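Local atomic coordinates of putative tryptophan halogenase (Xanthomonas campestris pv. campestris, PDB entry 6Y1W), a protein that probably halogenates an aromatic substrate with the help of a reduced flavin cofactor, as flavin-dependent tryptophan halogenases do. Residues Asp220-Phe224 with Arg225-Ile229; Ile374-Tyr377 with Asn378-Ala382; Arg325-Val328 with Trp329-Asn332; Glu238-Ser241 with Arg242-Phe245. All coordinates share one frame; numbering follows the deposited sequence.

Contact 1 of 4, residues Asp220-Phe224 with Arg225-Ile229; sequences DCTGF and RALLI
Asp220 reaches Leu228 and Ile229 because its CG swings opposite its own nitrogen (chi1 -169°), while Thr222 tucks OG1 between its nitrogen and carbonyl carbon (chi1 61°), facing the amide of Leu227. The two carboxylate oxygens of Asp220 divide the work. OD2 takes two amides of the following turn: Ile229 N at 2.8 Å, almost straight and on the anti lone pair, and Leu228 N at 2.9 Å from above the carboxylate plane, by a more bent bond. OD1 serves its own segment, accepting Thr222 N, two residues on, at 3.0 Å to close an Asx turn and the hydroxyl Thr222 OG1 at 2.6 Å on its syn side. Thr222 OG1 donates to Asp220 OD1 and accepts from Leu227 N at 2.9 Å, and the two bonds together fix the rotation of the hydroxyl. Four bonds, two on each oxygen, grip the buried carboxylate and hold its plane in place. Gly223 O receives Ala226 N at 3.0 Å, and a water links Thr222 O to Arg225 NH2. Arg225 and Leu227 line the pocket of a bound meso-2,3-butanediol. The turn joins strand 217-220 to helix 227-232 in what is probably the Rossmann-type, nucleotide-binding part of the fold: the strand lies between strands 18-22 and 333-335, Leu228 packs on Ala22 and Cys333 of these two, and Ile229 meets Ala335 and Arg325 of strand 323-325.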
loop_
_atom_site.group_PDB
_atom_site.type_symbol
_atom_site.label_atom_id
_atom_site.label_comp_id
_atom_site.label_asym_id
_atom_site.label_seq_id
_atom_site.Cartn_x
_atom_site.Cartn_y
_atom_site.Cartn_z
ATOM N N ASP A 220 16.961 -18.559 -12.091
ATOM C CA ASP A 220 16.582 -19.127 -13.392
ATOM C C ASP A 220 16.134 -18.000 -14.313
ATOM O O ASP A 220 15.041 -17.446 -14.159
ATOM C CB ASP A 220 15.467 -20.161 -13.245
ATOM C CG ASP A 220 15.260 -20.940 -14.517
ATOM O OD1 ASP A 220 15.745 -20.473 -15.589
ATOM O OD2 ASP A 220 14.584 -21.978 -14.479
ATOM N N CYS A 221 17.043 -17.594 -15.196
ATOM C CA CYS A 221 16.770 -16.609 -16.238
ATOM C C CYS A 221 16.808 -17.254 -17.620
ATOM O O CYS A 221 17.223 -16.626 -18.603
ATOM C CB CYS A 221 17.767 -15.453 -16.150
ATOM S SG CYS A 221 17.663 -14.586 -14.595
ATOM N N THR A 222 16.391 -18.516 -17.715
ATOM C CA THR A 222 16.526 -19.231 -18.981
ATOM C C THR A 222 15.311 -19.088 -19.869
ATOM O O THR A 222 15.234 -19.787 -20.890
ATOM C CB THR A 222 16.850 -20.721 -18.759
ATOM O OG1 THR A 222 15.809 -21.380 -18.019
ATOM C CG2 THR A 222 18.168 -20.842 -18.023
ATOM N N GLY A 223 14.329 -18.282 -19.469
ATOM C CA GLY A 223 13.228 -17.973 -20.396
ATOM C C GLY A 223 12.203 -19.098 -20.353
ATOM O O GLY A 223 11.978 -19.731 -19.322
ATOM N N PHE A 224 11.571 -19.331 -21.501
ATOM C CA PHE A 224 10.601 -20.405 -21.605
ATOM C C PHE A 224 11.256 -21.766 -21.429
ATOM O O PHE A 224 10.546 -22.740 -21.146
ATOM C CB PHE A 224 9.843 -20.295 -22.946
ATOM C CG PHE A 224 8.701 -19.314 -22.896
ATOM C CD1 PHE A 224 7.685 -19.467 -21.967
ATOM C CD2 PHE A 224 8.643 -18.235 -23.782
ATOM C CE1 PHE A 224 6.633 -18.562 -21.914
ATOM C CE2 PHE A 224 7.592 -17.327 -23.721
ATOM C CZ PHE A 224 6.600 -17.486 -22.793
ATOM N N ARG A 225 12.588 -21.854 -21.516
ATOM C CA ARG A 225 13.206 -23.154 -21.263
ATOM C C ARG A 225 13.035 -23.546 -19.807
ATOM O O ARG A 225 12.832 -24.728 -19.511
ATOM C CB ARG A 225 14.709 -23.126 -21.602
ATOM C CG ARG A 225 15.065 -22.633 -22.980
ATOM C CD ARG A 225 16.566 -22.552 -23.180
ATOM N NE ARG A 225 16.894 -22.720 -24.595
ATOM C CZ ARG A 225 16.693 -21.801 -25.541
ATOM N NH1 ARG A 225 17.022 -22.069 -26.799
ATOM N NH2 ARG A 225 16.187 -20.608 -25.238
ATOM N N ALA A 226 13.011 -22.565 -18.897
ATOM C CA ALA A 226 12.848 -22.801 -17.463
ATOM C C ALA A 226 13.622 -24.039 -17.014
ATOM O O ALA A 226 13.083 -24.950 -16.376
ATOM C CB ALA A 226 11.371 -22.895 -17.062
ATOM N N LEU A 227 14.905 -24.056 -17.349
ATOM C CA LEU A 227 15.728 -25.243 -17.095
ATOM C C LEU A 227 15.750 -25.626 -15.618
ATOM O O LEU A 227 15.838 -26.814 -15.269
ATOM C CB LEU A 227 17.148 -24.987 -17.566
ATOM C CG LEU A 227 17.416 -24.659 -19.033
ATOM C CD1 LEU A 227 18.911 -24.554 -19.253
ATOM C CD2 LEU A 227 16.828 -25.741 -19.921
ATOM N N LEU A 228 15.754 -24.639 -14.731
ATOM C CA LEU A 228 15.845 -24.943 -13.307
ATOM C C LEU A 228 14.473 -25.045 -12.636
ATOM O O LEU A 228 14.151 -26.072 -12.029
ATOM C CB LEU A 228 16.723 -23.895 -12.595
ATOM C CG LEU A 228 18.094 -23.614 -13.239
ATOM C CD1 LEU A 228 18.898 -22.617 -12.350
ATOM C CD2 LEU A 228 18.894 -24.869 -13.430
ATOM N N ILE A 229 13.662 -23.978 -12.709
ATOM C CA ILE A 229 12.417 -23.944 -11.959
ATOM C C ILE A 229 11.427 -24.926 -12.556
ATOM O O ILE A 229 10.601 -25.497 -11.829
ATOM C CB ILE A 229 11.863 -22.502 -11.921
ATOM C CG1 ILE A 229 10.743 -22.330 -10.886
ATOM C CG2 ILE A 229 11.406 -22.045 -13.327
ATOM C CD1 ILE A 229 11.219 -22.243 -9.412
HETATM O O HOH W 1 16.951 -19.372 -22.674
#

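Contact 2 of 4, residues Ile374-Tyr377 with Asn378-Ala382; sequences IAEY and NRQAA
Glu376 and Gln380 cross at a slant one turn apart on helix 371-397, with the carboxylate and amide planes 75° apart. The acid oxygen lies in the plane of the amide: Gln380 NE2 donates over 2.7 Å, nearly straight at 172°, to the anti lone pair of Glu376 OE2, the one turned away from OE1. A bend at chi2 of Glu376 folds the carboxylate along the helix surface, while Gln380 stays extended beyond CG to meet it. Arg379, three residues on from Glu376, brings the edge of its guanidinium to the same carboxylate, its plane 65° from the acid's and its chain bent at chi3. Its NH1 forms a salt bridge with Glu376 OE1, but the modelled spacing is too short to be trusted; Arg379 NH2 adds a weak, bent bond of 3.3 Å to Glu376 OE2.

On another side of the helix, Asn378 lies alongside Ile374, pointing the same way, with Asn378 ND2 3.5 Å from Ile374 CG2. The Tyr377 ring stands almost perpendicular to the Asn378 amide. The polar ends of both lead off the helix: Tyr377 OH bonds Gly357 O, and Asn378 OD1 accepts from Trp329 N. Underneath run regular helical bonds, such as Asn378 N to Ile374 O at 2.9 Å.

Glu376 OE1 is also hydrogen-bonded to His421 of the second subunit, placing this carboxylate at the dimer interface. With an amide donor, that histidine and, less certainly, the arginine around it, Glu376 probably stays ionised, which would let one carboxylate serve both the pairing within the helix and the contact with the second subunit.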
loop_
_atom_site.group_PDB
_atom_site.type_symbol
_atom_site.label_atom_id
_atom_site.label_comp_id
_atom_site.label_asym_id
_atom_site.label_seq_id
_atom_site.Cartn_x
_atom_site.Cartn_y
_atom_site.Cartn_z
ATOM N N ILE A 374 10.964 -17.673 1.807
ATOM C CA ILE A 374 10.470 -18.145 0.515
ATOM C C ILE A 374 8.965 -17.914 0.424
ATOM O O ILE A 374 8.435 -17.445 -0.601
ATOM C CB ILE A 374 10.833 -19.633 0.331
ATOM C CG1 ILE A 374 12.358 -19.847 0.241
ATOM C CG2 ILE A 374 10.094 -20.262 -0.911
ATOM C CD1 ILE A 374 12.785 -21.295 0.313
ATOM N N ALA A 375 8.247 -18.242 1.501
ATOM C CA ALA A 375 6.792 -18.108 1.493
ATOM C C ALA A 375 6.355 -16.656 1.336
ATOM O O ALA A 375 5.390 -16.365 0.617
ATOM C CB ALA A 375 6.219 -18.704 2.790
ATOM N N GLU A 376 7.021 -15.735 2.032
ATOM C CA GLU A 376 6.686 -14.324 1.921
ATOM C C GLU A 376 6.965 -13.826 0.505
ATOM O O GLU A 376 6.137 -13.118 -0.087
ATOM C CB GLU A 376 7.475 -13.526 2.950
ATOM C CG GLU A 376 7.400 -11.997 2.846
ATOM C CD GLU A 376 6.049 -11.401 3.208
ATOM O OE1 GLU A 376 5.297 -12.039 3.963
ATOM O OE2 GLU A 376 5.738 -10.284 2.722
ATOM N N TYR A 377 8.112 -14.233 -0.051
ATOM C CA TYR A 377 8.476 -13.826 -1.403
ATOM C C TYR A 377 7.416 -14.264 -2.404
ATOM O O TYR A 377 6.939 -13.456 -3.210
ATOM C CB TYR A 377 9.853 -14.404 -1.753
ATOM C CG TYR A 377 10.417 -13.942 -3.102
ATOM C CD1 TYR A 377 10.023 -14.545 -4.277
ATOM C CD2 TYR A 377 11.346 -12.913 -3.164
ATOM C CE1 TYR A 377 10.515 -14.116 -5.514
ATOM C CE2 TYR A 377 11.859 -12.476 -4.429
ATOM C CZ TYR A 377 11.441 -13.112 -5.577
ATOM O OH TYR A 377 11.909 -12.720 -6.822
ATOM N N ASN A 378 7.014 -15.532 -2.332
ATOM C CA ASN A 378 6.033 -16.075 -3.275
ATOM C C ASN A 378 4.694 -15.396 -3.109
ATOM O O ASN A 378 4.010 -15.128 -4.099
ATOM C CB ASN A 378 5.895 -17.582 -3.068
ATOM C CG ASN A 378 7.068 -18.319 -3.623
ATOM O OD1 ASN A 378 7.684 -17.863 -4.607
ATOM N ND2 ASN A 378 7.419 -19.456 -3.007
ATOM N N ARG A 379 4.312 -15.089 -1.867
ATOM C CA ARG A 379 3.013 -14.439 -1.634
ATOM C C ARG A 379 2.950 -13.065 -2.292
ATOM O O ARG A 379 1.944 -12.702 -2.926
ATOM C CB ARG A 379 2.766 -14.318 -0.132
ATOM C CG ARG A 379 1.338 -13.966 0.225
ATOM C CD ARG A 379 1.270 -13.396 1.642
ATOM N NE ARG A 379 1.419 -11.951 1.600
ATOM C CZ ARG A 379 2.367 -11.298 2.250
ATOM N NH1 ARG A 379 3.215 -11.978 2.992
ATOM N NH2 ARG A 379 2.465 -9.975 2.160
ATOM N N GLN A 380 4.009 -12.275 -2.120
ATOM C CA GLN A 380 4.057 -10.948 -2.715
ATOM C C GLN A 380 4.067 -11.052 -4.227
ATOM O O GLN A 380 3.346 -10.314 -4.908
ATOM C CB GLN A 380 5.298 -10.198 -2.228
ATOM C CG GLN A 380 5.333 -9.826 -0.752
ATOM C CD GLN A 380 6.494 -8.885 -0.457
ATOM O OE1 GLN A 380 6.976 -8.169 -1.354
ATOM N NE2 GLN A 380 6.958 -8.879 0.789
ATOM N N ALA A 381 4.847 -11.985 -4.761
ATOM C CA ALA A 381 4.904 -12.132 -6.218
ATOM C C ALA A 381 3.534 -12.482 -6.779
ATOM O O ALA A 381 3.110 -11.922 -7.802
ATOM C CB ALA A 381 5.903 -13.224 -6.606
ATOM N N ALA A 382 2.845 -13.419 -6.127
ATOM C CA ALA A 382 1.538 -13.863 -6.607
ATOM C C ALA A 382 0.520 -12.724 -6.576
ATOM O O ALA A 382 -0.236 -12.533 -7.535
ATOM C CB ALA A 382 1.063 -15.055 -5.769
#

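Contact 3 of 4, residues Arg325-Val328 with Trp329-Asn332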
loop_
_atom_site.group_PDB
_atom_site.type_symbol
_atom_site.label_atom_id
_atom_site.label_comp_id
_atom_site.label_asym_id
_atom_site.label_seq_id
_atom_site.Cartn_x
_atom_site.Cartn_y
_atom_site.Cartn_z
ATOM N N ARG A 325 4.102 -18.848 -12.834
ATOM C CA ARG A 325 4.664 -19.993 -12.133
ATOM C C ARG A 325 3.983 -20.087 -10.768
ATOM O O ARG A 325 3.745 -19.065 -10.117
ATOM C CB ARG A 325 6.178 -19.762 -12.007
ATOM C CG ARG A 325 7.075 -20.936 -11.726
ATOM C CD ARG A 325 7.065 -22.006 -12.791
ATOM N NE ARG A 325 7.660 -21.692 -14.078
ATOM C CZ ARG A 325 7.955 -22.622 -14.983
ATOM N NH1 ARG A 325 8.460 -22.278 -16.157
ATOM N NH2 ARG A 325 7.727 -23.916 -14.730
ATOM N N HIS A 326 3.628 -21.311 -10.340
ATOM C CA HIS A 326 2.897 -21.437 -9.074
ATOM C C HIS A 326 3.696 -20.888 -7.906
ATOM O O HIS A 326 3.130 -20.294 -6.975
ATOM C CB HIS A 326 2.532 -22.892 -8.802
ATOM C CG HIS A 326 1.420 -23.377 -9.664
ATOM N ND1 HIS A 326 0.228 -22.692 -9.779
ATOM C CD2 HIS A 326 1.327 -24.451 -10.478
ATOM C CE1 HIS A 326 -0.564 -23.345 -10.613
ATOM N NE2 HIS A 326 0.079 -24.414 -11.053
ATOM N N ARG A 327 5.002 -21.149 -7.892
ATOM C CA ARG A 327 5.894 -20.549 -6.918
ATOM C C ARG A 327 7.090 -20.023 -7.690
ATOM O O ARG A 327 7.597 -20.714 -8.572
ATOM C CB ARG A 327 6.320 -21.595 -5.859
ATOM C CG ARG A 327 5.134 -22.110 -5.065
ATOM C CD ARG A 327 5.509 -23.276 -4.143
ATOM N NE ARG A 327 6.064 -24.420 -4.850
ATOM C CZ ARG A 327 5.367 -25.241 -5.634
ATOM N NH1 ARG A 327 4.060 -25.040 -5.825
ATOM N NH2 ARG A 327 5.974 -26.262 -6.227
ATOM N N VAL A 328 7.486 -18.783 -7.424
ATOM C CA VAL A 328 8.640 -18.274 -8.161
ATOM C C VAL A 328 9.942 -18.564 -7.432
ATOM O O VAL A 328 10.993 -18.623 -8.085
ATOM C CB VAL A 328 8.487 -16.772 -8.454
ATOM C CG1 VAL A 328 7.398 -16.598 -9.507
ATOM C CG2 VAL A 328 8.110 -15.994 -7.222
ATOM N N TRP A 329 9.883 -18.817 -6.126
ATOM C CA TRP A 329 11.049 -19.221 -5.350
ATOM C C TRP A 329 10.746 -20.627 -4.853
ATOM O O TRP A 329 9.780 -20.826 -4.107
ATOM C CB TRP A 329 11.284 -18.277 -4.175
ATOM C CG TRP A 329 12.604 -18.496 -3.433
ATOM C CD1 TRP A 329 13.368 -19.620 -3.406
ATOM C CD2 TRP A 329 13.273 -17.527 -2.641
ATOM N NE1 TRP A 329 14.486 -19.416 -2.620
ATOM C CE2 TRP A 329 14.447 -18.146 -2.125
ATOM C CE3 TRP A 329 12.995 -16.208 -2.296
ATOM C CZ2 TRP A 329 15.345 -17.475 -1.323
ATOM C CZ3 TRP A 329 13.895 -15.528 -1.450
ATOM C CH2 TRP A 329 15.051 -16.183 -0.969
ATOM N N GLU A 330 11.555 -21.584 -5.282
ATOM C CA GLU A 330 11.379 -22.984 -4.883
ATOM C C GLU A 330 12.741 -23.475 -4.430
ATOM O O GLU A 330 13.698 -23.410 -5.205
ATOM C CB GLU A 330 10.839 -23.807 -6.060
ATOM C CG GLU A 330 10.801 -25.311 -5.839
ATOM C CD GLU A 330 9.561 -25.736 -5.118
ATOM O OE1 GLU A 330 8.762 -24.852 -4.741
ATOM O OE2 GLU A 330 9.395 -26.957 -4.921
ATOM N N LYS A 331 12.824 -23.961 -3.181
ATOM C CA LYS A 331 14.101 -24.420 -2.627
ATOM C C LYS A 331 15.138 -23.306 -2.797
ATOM O O LYS A 331 14.926 -22.211 -2.295
ATOM C CB LYS A 331 14.551 -25.723 -3.282
ATOM C CG LYS A 331 13.489 -26.869 -3.170
ATOM C CD LYS A 331 14.075 -28.255 -3.452
ATOM C CE LYS A 331 13.043 -29.364 -3.170
ATOM N NZ LYS A 331 12.295 -29.027 -1.946
ATOM N N ASN A 332 16.260 -23.573 -3.464
ATOM C CA ASN A 332 17.299 -22.552 -3.622
ATOM C C ASN A 332 17.339 -21.973 -5.036
ATOM O O ASN A 332 18.403 -21.576 -5.522
ATOM C CB ASN A 332 18.684 -23.090 -3.234
ATOM C CG ASN A 332 19.185 -24.203 -4.162
ATOM O OD1 ASN A 332 18.413 -24.920 -4.789
ATOM N ND2 ASN A 332 20.492 -24.325 -4.273
#
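Arg327 and Glu330 form a salt bridge through the inner nitrogen of the guanidinium: Arg327 NE donates to Glu330 OE1 over 2.7 Å with an almost straight N-H. Seen from the arginine, the acid oxygen sits at the edge of the guanidinium, in its plane. Seen from the glutamate, the donor comes on the syn side but tilted out of the carboxylate plane, and the two flat groups are turned 57° against each other. The match is single rather than bidentate: Arg327 NH2 is 3.7 Å from Glu330 OE2. Both chains bend to reach this position, the arginine at its third torsion (chi3 -59°) and the glutamate at its second (chi2 84°); both leave the backbone on the same side and meet beyond it.

Strand 329-330 lies at one edge of the mixed eight-stranded sheet within this chain and makes a tight beta-hairpin with the antiparallel strand 333-335 through Lys331 and Asn332. Trp329 NE1 makes a weak bond of 2.8 Å to Lys331 O, placing the indole beside the hairpin turn, and the buried Asn332 side chain is held by the backbone of Ile202 and Asp216.

Farther out, helix 371-397 packs against Val328 and Trp329: Val328 meets Tyr377 and Ala381, and the Trp329 and Tyr377 rings meet edge to face. Ile229 of helix 227-232 touches the Glu330 side chain.

Contact 4 of 4, residues Glu238-Ser241 with Arg242-Phe245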
loop_
_atom_site.group_PDB
_atom_site.type_symbol
_atom_site.label_atom_id
_atom_site.label_comp_id
_atom_site.label_asym_id
_atom_site.label_seq_id
_atom_site.Cartn_x
_atom_site.Cartn_y
_atom_site.Cartn_z
ATOM N N GLU A 238 0.194 -21.567 -13.599
ATOM C CA GLU A 238 -1.249 -21.337 -13.621
ATOM C C GLU A 238 -1.602 -20.898 -15.034
ATOM O O GLU A 238 -0.906 -20.059 -15.600
ATOM C CB GLU A 238 -1.655 -20.268 -12.602
ATOM C CG GLU A 238 -3.158 -20.238 -12.250
ATOM C CD GLU A 238 -3.639 -18.918 -11.604
ATOM O OE1 GLU A 238 -2.814 -18.125 -11.085
ATOM O OE2 GLU A 238 -4.865 -18.656 -11.638
ATOM N N ASP A 239 -2.609 -21.531 -15.626
ATOM C CA ASP A 239 -3.014 -21.249 -16.999
ATOM C C ASP A 239 -4.011 -20.100 -17.009
ATOM O O ASP A 239 -5.091 -20.200 -16.406
ATOM C CB ASP A 239 -3.623 -22.514 -17.597
ATOM C CG ASP A 239 -4.120 -22.338 -19.004
ATOM O OD1 ASP A 239 -3.777 -21.345 -19.693
ATOM O OD2 ASP A 239 -4.861 -23.232 -19.445
ATOM N N TRP A 240 -3.679 -19.010 -17.712
ATOM C CA TRP A 240 -4.582 -17.877 -17.773
ATOM C C TRP A 240 -5.227 -17.752 -19.145
ATOM O O TRP A 240 -5.908 -16.750 -19.404
ATOM C CB TRP A 240 -3.850 -16.584 -17.402
ATOM C CG TRP A 240 -3.452 -16.462 -15.943
ATOM C CD1 TRP A 240 -3.968 -17.148 -14.878
ATOM C CD2 TRP A 240 -2.442 -15.586 -15.409
ATOM N NE1 TRP A 240 -3.341 -16.744 -13.707
ATOM C CE2 TRP A 240 -2.409 -15.785 -14.006
ATOM C CE3 TRP A 240 -1.570 -14.654 -15.980
ATOM C CZ2 TRP A 240 -1.533 -15.089 -13.172
ATOM C CZ3 TRP A 240 -0.713 -13.952 -15.135
ATOM C CH2 TRP A 240 -0.703 -14.184 -13.758
ATOM N N SER A 241 -5.091 -18.780 -19.993
ATOM C CA SER A 241 -5.632 -18.698 -21.356
ATOM C C SER A 241 -7.166 -18.700 -21.393
ATOM O O SER A 241 -7.746 -18.281 -22.412
ATOM C CB SER A 241 -5.042 -19.814 -22.229
ATOM O OG SER A 241 -5.505 -21.092 -21.824
ATOM N N ARG A 242 -7.857 -19.069 -20.296
ATOM C CA ARG A 242 -9.311 -18.882 -20.268
ATOM C C ARG A 242 -9.720 -17.417 -20.330
ATOM O O ARG A 242 -10.854 -17.116 -20.718
ATOM C CB ARG A 242 -9.956 -19.518 -19.007
ATOM C CG ARG A 242 -9.647 -18.807 -17.657
ATOM C CD ARG A 242 -10.284 -19.542 -16.433
ATOM N NE ARG A 242 -10.086 -20.991 -16.483
ATOM C CZ ARG A 242 -11.053 -21.888 -16.686
ATOM N NH1 ARG A 242 -10.765 -23.180 -16.714
ATOM N NH2 ARG A 242 -12.308 -21.500 -16.867
ATOM N N TRP A 243 -8.815 -16.486 -19.959
ATOM C CA TRP A 243 -9.125 -15.060 -19.977
ATOM C C TRP A 243 -8.366 -14.289 -21.043
ATOM O O TRP A 243 -8.781 -13.180 -21.392
ATOM C CB TRP A 243 -8.788 -14.407 -18.634
ATOM C CG TRP A 243 -9.559 -14.981 -17.465
ATOM C CD1 TRP A 243 -10.925 -15.054 -17.340
ATOM C CD2 TRP A 243 -9.001 -15.549 -16.275
ATOM N NE1 TRP A 243 -11.250 -15.636 -16.114
ATOM C CE2 TRP A 243 -10.085 -15.952 -15.454
ATOM C CE3 TRP A 243 -7.688 -15.760 -15.822
ATOM C CZ2 TRP A 243 -9.897 -16.556 -14.201
ATOM C CZ3 TRP A 243 -7.498 -16.362 -14.557
ATOM C CH2 TRP A 243 -8.607 -16.743 -13.768
ATOM N N LEU A 244 -7.235 -14.812 -21.501
ATOM C CA LEU A 244 -6.309 -14.070 -22.353
ATOM C C LEU A 244 -5.952 -14.988 -23.508
ATOM O O LEU A 244 -5.306 -16.015 -23.299
ATOM C CB LEU A 244 -5.062 -13.642 -21.559
ATOM C CG LEU A 244 -5.370 -12.576 -20.490
ATOM C CD1 LEU A 244 -4.103 -12.400 -19.613
ATOM C CD2 LEU A 244 -5.803 -11.267 -21.187
ATOM N N PHE A 245 -6.374 -14.618 -24.726
ATOM C CA PHE A 245 -6.336 -15.551 -25.850
ATOM C C PHE A 245 -5.089 -15.446 -26.726
ATOM O O PHE A 245 -4.838 -16.349 -27.537
ATOM C CB PHE A 245 -7.576 -15.354 -26.760
ATOM C CG PHE A 245 -8.888 -15.349 -26.010
ATOM C CD1 PHE A 245 -9.040 -16.007 -24.793
ATOM C CD2 PHE A 245 -9.977 -14.657 -26.533
ATOM C CE1 PHE A 245 -10.280 -15.976 -24.108
ATOM C CE2 PHE A 245 -11.195 -14.630 -25.862
ATOM C CZ PHE A 245 -11.345 -15.284 -24.662
HETATM O O HOH W 2 -7.200 -20.712 -18.123
#
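Trp240 and Trp243 bracket a type I beta-turn, closed by the backbone bond from Trp243 N to Trp240 O at 3.0 Å. The same oxygen takes a second, weak bond from Leu244 N at 3.1 Å. Polar side-chain bonds fix the entry to the turn: Asp239 OD1 accepts Ser241 N at 2.9 Å, making an Asx turn, and also the hydroxyl Ser241 OG at 2.8 Å, which lies between its own nitrogen and carbonyl carbon (chi1 68°) and approaches on the syn side. A water bridges Asp239 O and Arg242 N. Weaker polar contacts follow, with Ser241 CA pointing its hydrogen at Leu244 O and the edge of the Phe245 ring facing Ser241 O, 3.5 Å from CD1.

Among the aromatic contacts, Trp240 CD1 touches Trp243 CZ3 at 3.6 Å at the rim of the second indole, the ring planes inclined at 45°. Arg242 CG lies over the centre of one face of Trp243.

The turn leaves strand 237-239 and runs toward strand 248-254. Helix 371-397 packs over the indoles, Ile385 on Trp240 and Ile393 on Trp243, with Arg389 making a cation-pi contact to Trp240, while Phe245 rests on helix 405-412.

How the contacts relate
Contact 3 joins the others. Its centre is about 9 Å from that of contact 2, where Ile374 CG2 lies 3.3 Å from Trp329 O. Contact 1 lies about 12 Å from it, centre to centre, and packs Ala226 CB on Arg325 NH1 at 3.1 Å. Contact 4 touches it at one end, where His326 CE1 is 3.6 Å from Glu238 N. Contact 1 lies nearest the probable flavin site: by nearest atoms, Gly223 is about 4 Å from Leu338, predicted to bind FAD, and about 3 Å from a tartaric acid, probably from the crystallisation liquor. Leu244 of contact 4 is about 10 Å, between side chains, from Glu347, predicted to bind tryptophan.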